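Local structure of putative glyoxalase (Bacillus halodurans C-125, 3CT8) at residues A[33-38]-A[55-60]. The protein binds zinc and is a putative glyoxalase of the vicinal oxygen chelate superfamily, its substrate and reaction not established. Sequence-based numbering, arbitrary orientation.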
ATOM      1  N   GLU A  33      -7.308  -5.642 -17.540  1.00 53.97           N
ATOM      2  CA  GLU A  33      -6.346  -4.632 -17.953  1.00 52.68           C
ATOM      3  C   GLU A  33      -5.315  -4.457 -16.890  1.00 51.12           C
ATOM      4  O   GLU A  33      -4.131  -4.381 -17.180  1.00 50.20           O
ATOM      5  CB  GLU A  33      -7.021  -3.293 -18.233  1.00 52.28           C
ATOM      6  CG  GLU A  33      -7.968  -3.314 -19.436  1.00 56.74           C
ATOM      7  N   SER A  34      -5.788  -4.427 -15.644  1.00 51.05           N
ATOM      8  CA  SER A  34      -4.916  -4.246 -14.481  1.00 49.52           C
ATOM      9  C   SER A  34      -3.981  -5.413 -14.314  1.00 49.06           C
ATOM     10  O   SER A  34      -2.809  -5.245 -14.047  1.00 49.27           O
ATOM     11  CB  SER A  34      -5.721  -4.050 -13.191  1.00 51.02           C
ATOM     12  OG  SER A  34      -6.277  -2.756 -13.111  1.00 52.33           O
ATOM     13  N   ILE A  35      -4.507  -6.603 -14.534  1.00 50.63           N
ATOM     14  CA  ILE A  35      -3.713  -7.838 -14.388  1.00 52.92           C
ATOM     15  C   ILE A  35      -2.643  -7.954 -15.447  1.00 54.22           C
ATOM     16  O   ILE A  35      -1.601  -8.579 -15.247  1.00 56.10           O
ATOM     17  CB  ILE A  35      -4.591  -9.105 -14.342  1.00 53.32           C
ATOM     18  CG1 ILE A  35      -5.274  -9.169 -12.973  1.00 54.50           C
ATOM     19  CG2 ILE A  35      -3.753 -10.328 -14.483  1.00 51.29           C
ATOM     20  CD1 ILE A  35      -6.138 -10.396 -12.784  1.00 57.38           C
ATOM     21  N   ALA A  36      -2.903  -7.293 -16.560  1.00 54.17           N
ATOM     22  CA  ALA A  36      -1.989  -7.282 -17.687  1.00 53.13           C
ATOM     23  C   ALA A  36      -0.768  -6.469 -17.306  1.00 53.63           C
ATOM     24  O   ALA A  36       0.374  -6.841 -17.572  1.00 54.83           O
ATOM     25  CB  ALA A  36      -2.681  -6.651 -18.931  1.00 52.99           C
ATOM     26  N   PHE A  37      -1.034  -5.354 -16.650  1.00 52.68           N
ATOM     27  CA  PHE A  37       0.020  -4.433 -16.240  1.00 52.21           C
ATOM     28  C   PHE A  37       0.864  -5.003 -15.102  1.00 52.00           C
ATOM     29  O   PHE A  37       2.099  -5.082 -15.201  1.00 52.21           O
ATOM     30  CB  PHE A  37      -0.565  -3.053 -15.871  1.00 51.63           C
ATOM     31  CG  PHE A  37       0.446  -2.105 -15.279  1.00 50.43           C
ATOM     32  CD1 PHE A  37       1.213  -1.296 -16.092  1.00 43.83           C
ATOM     33  CD2 PHE A  37       0.619  -2.032 -13.891  1.00 50.97           C
ATOM     34  CE1 PHE A  37       2.137  -0.434 -15.548  1.00 51.60           C
ATOM     35  CE2 PHE A  37       1.552  -1.175 -13.330  1.00 51.62           C
ATOM     36  CZ  PHE A  37       2.321  -0.372 -14.168  1.00 53.87           C
ATOM     37  N   TRP A  38       0.165  -5.460 -14.064  1.00 51.77           N
ATOM     38  CA  TRP A  38       0.812  -5.997 -12.861  1.00 50.77           C
ATOM     39  C   TRP A  38       1.525  -7.297 -13.107  1.00 49.42           C
ATOM     40  O   TRP A  38       2.550  -7.552 -12.534  1.00 47.97           O
ATOM     41  CB  TRP A  38      -0.175  -6.072 -11.695  1.00 50.79           C
ATOM     42  CG  TRP A  38      -0.573  -4.692 -11.280  1.00 47.10           C
ATOM     43  CD1 TRP A  38      -1.735  -4.026 -11.589  1.00 47.35           C
ATOM     44  CD2 TRP A  38       0.259  -3.755 -10.588  1.00 39.84           C
ATOM     45  NE1 TRP A  38      -1.705  -2.757 -11.043  1.00 46.82           N
ATOM     46  CE2 TRP A  38      -0.492  -2.570 -10.421  1.00 42.45           C
ATOM     47  CE3 TRP A  38       1.536  -3.833 -10.019  1.00 43.63           C
ATOM     48  CZ2 TRP A  38       0.024  -1.440  -9.741  1.00 53.03           C
ATOM     49  CZ3 TRP A  38       2.049  -2.719  -9.340  1.00 47.89           C
ATOM     50  CH2 TRP A  38       1.311  -1.527  -9.228  1.00 44.90           C
ATOM     51  N   ARG A  55     -12.609 -12.822  -9.670  1.00 48.27           N
ATOM     52  CA  ARG A  55     -12.670 -11.418  -9.279  1.00 49.31           C
ATOM     53  C   ARG A  55     -11.344 -10.842  -8.792  1.00 48.83           C
ATOM     54  O   ARG A  55     -11.300  -9.742  -8.255  1.00 50.11           O
ATOM     55  CB  ARG A  55     -13.715 -11.265  -8.162  1.00 51.31           C
ATOM     56  CG  ARG A  55     -15.238 -11.226  -8.583  1.00 57.02           C
ATOM     57  CD  ARG A  55     -15.646  -9.773  -8.948  1.00 63.39           C
ATOM     58  NE  ARG A  55     -17.059  -9.624  -9.254  1.00 67.90           N
ATOM     59  CZ  ARG A  55     -17.658  -8.466  -9.523  1.00 76.00           C
ATOM     60  NH1 ARG A  55     -16.977  -7.340  -9.494  1.00 78.19           N
ATOM     61  NH2 ARG A  55     -18.958  -8.432  -9.802  1.00 81.14           N
ATOM     62  N   GLY A  56     -10.264 -11.578  -8.952  1.00 46.89           N
ATOM     63  CA  GLY A  56      -8.988 -11.058  -8.534  1.00 45.92           C
ATOM     64  C   GLY A  56      -7.764 -11.891  -8.735  1.00 46.61           C
ATOM     65  O   GLY A  56      -7.761 -12.932  -9.385  1.00 45.45           O
ATOM     66  N   LYS A  57      -6.690 -11.349  -8.190  1.00 48.02           N
ATOM     67  CA  LYS A  57      -5.379 -11.995  -8.260  1.00 48.73           C
ATOM     68  C   LYS A  57      -4.409 -11.434  -7.251  1.00 50.16           C
ATOM     69  O   LYS A  57      -4.381 -10.235  -6.974  1.00 52.69           O
ATOM     70  CB  LYS A  57      -4.779 -11.903  -9.655  1.00 47.81           C
ATOM     71  CG  LYS A  57      -3.528 -12.749  -9.819  1.00 48.73           C
ATOM     72  CD  LYS A  57      -2.994 -12.724 -11.251  1.00 48.04           C
ATOM     73  CE  LYS A  57      -1.834 -13.698 -11.405  1.00 44.84           C
ATOM     74  NZ  LYS A  57      -1.319 -13.595 -12.786  1.00 45.72           N
ATOM     75  N   SER A  58      -3.650 -12.345  -6.676  1.00 49.68           N
ATOM     76  CA  SER A  58      -2.622 -12.010  -5.702  1.00 49.26           C
ATOM     77  C   SER A  58      -1.260 -12.512  -6.208  1.00 48.89           C
ATOM     78  O   SER A  58      -1.168 -13.519  -6.959  1.00 45.90           O
ATOM     79  CB  SER A  58      -2.983 -12.571  -4.328  1.00 49.50           C
ATOM     80  OG  SER A  58      -3.090 -13.999  -4.334  1.00 56.03           O
ATOM     81  N   TYR A  59      -0.231 -11.758  -5.789  1.00 50.02           N
ATOM     82  CA  TYR A  59       1.181 -11.985  -6.129  1.00 50.67           C
ATOM     83  C   TYR A  59       2.075 -11.991  -4.897  1.00 49.62           C
ATOM     84  O   TYR A  59       1.856 -11.267  -3.951  1.00 51.81           O
ATOM     85  CB  TYR A  59       1.710 -10.900  -7.093  1.00 50.04           C
ATOM     86  CG  TYR A  59       0.902 -10.651  -8.371  1.00 52.00           C
ATOM     87  CD1 TYR A  59      -0.231  -9.844  -8.336  1.00 51.10           C
ATOM     88  CD2 TYR A  59       1.318 -11.147  -9.610  1.00 43.41           C
ATOM     89  CE1 TYR A  59      -0.941  -9.550  -9.467  1.00 47.32           C
ATOM     90  CE2 TYR A  59       0.622 -10.861 -10.755  1.00 46.13           C
ATOM     91  CZ  TYR A  59      -0.513 -10.047 -10.683  1.00 51.89           C
ATOM     92  OH  TYR A  59      -1.246  -9.734 -11.800  1.00 48.53           O
ATOM     93  N   LYS A  60       3.108 -12.811  -4.942  1.00 52.28           N
ATOM     94  CA  LYS A  60       4.035 -12.960  -3.799  1.00 52.86           C
ATOM     95  C   LYS A  60       5.474 -12.634  -4.084  1.00 52.76           C
ATOM     96  O   LYS A  60       5.999 -12.898  -5.156  1.00 52.37           O
ATOM     97  CB  LYS A  60       3.966 -14.375  -3.227  1.00 53.12           C
ATOM     98  CG  LYS A  60       4.744 -14.541  -1.902  1.00 56.01           C
ATOM     99  CD  LYS A  60       4.600 -15.979  -1.335  1.00 59.41           C
TER
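Y59 reaches from the strand to the face of the helix turned to the strand and sets its phenol end between I35 and W38. Its OH lies 3.7 Å from I35 CG2 and 3.8 Å from W38 CB, the latter carbon meeting the ring obliquely at CZ (4.1 Å). That buried hydroxyl is satisfied by a hydrogen bond to D39, the residue after W38, which ties the end of the ring to the helix. The W38 indole itself turns away from Y59: with CG anti to the carbonyl carbon (chi1 -67°), CB is what meets the phenol of its side chain, while the ring stacks with F68 of strand 64-70 and NE1 bonds to D135.

I35 bridges Y59 and K57. Its CD1 rests on K57 CB at 3.7 Å, and CG2, which already meets the Y59 hydroxyl, also comes to 4.1 Å from K57 CD, so the aliphatic part of the lysine serves as an apolar surface. Fully extended from a chi1 of -171°, K57 carries NZ past the isoleucine to salt bridges with D39 and D49. D39 thus receives both polar ends from the strand, an arrangement that would be expected to stabilise its carboxylate.

The axes of segments 33-38 and 56-60 run 15° from parallel and 9.7 Å apart at closest approach. The arrangement is that of a helix packed on the mixed sheet of a βαβββ module, the building unit of the vicinal oxygen chelate fold.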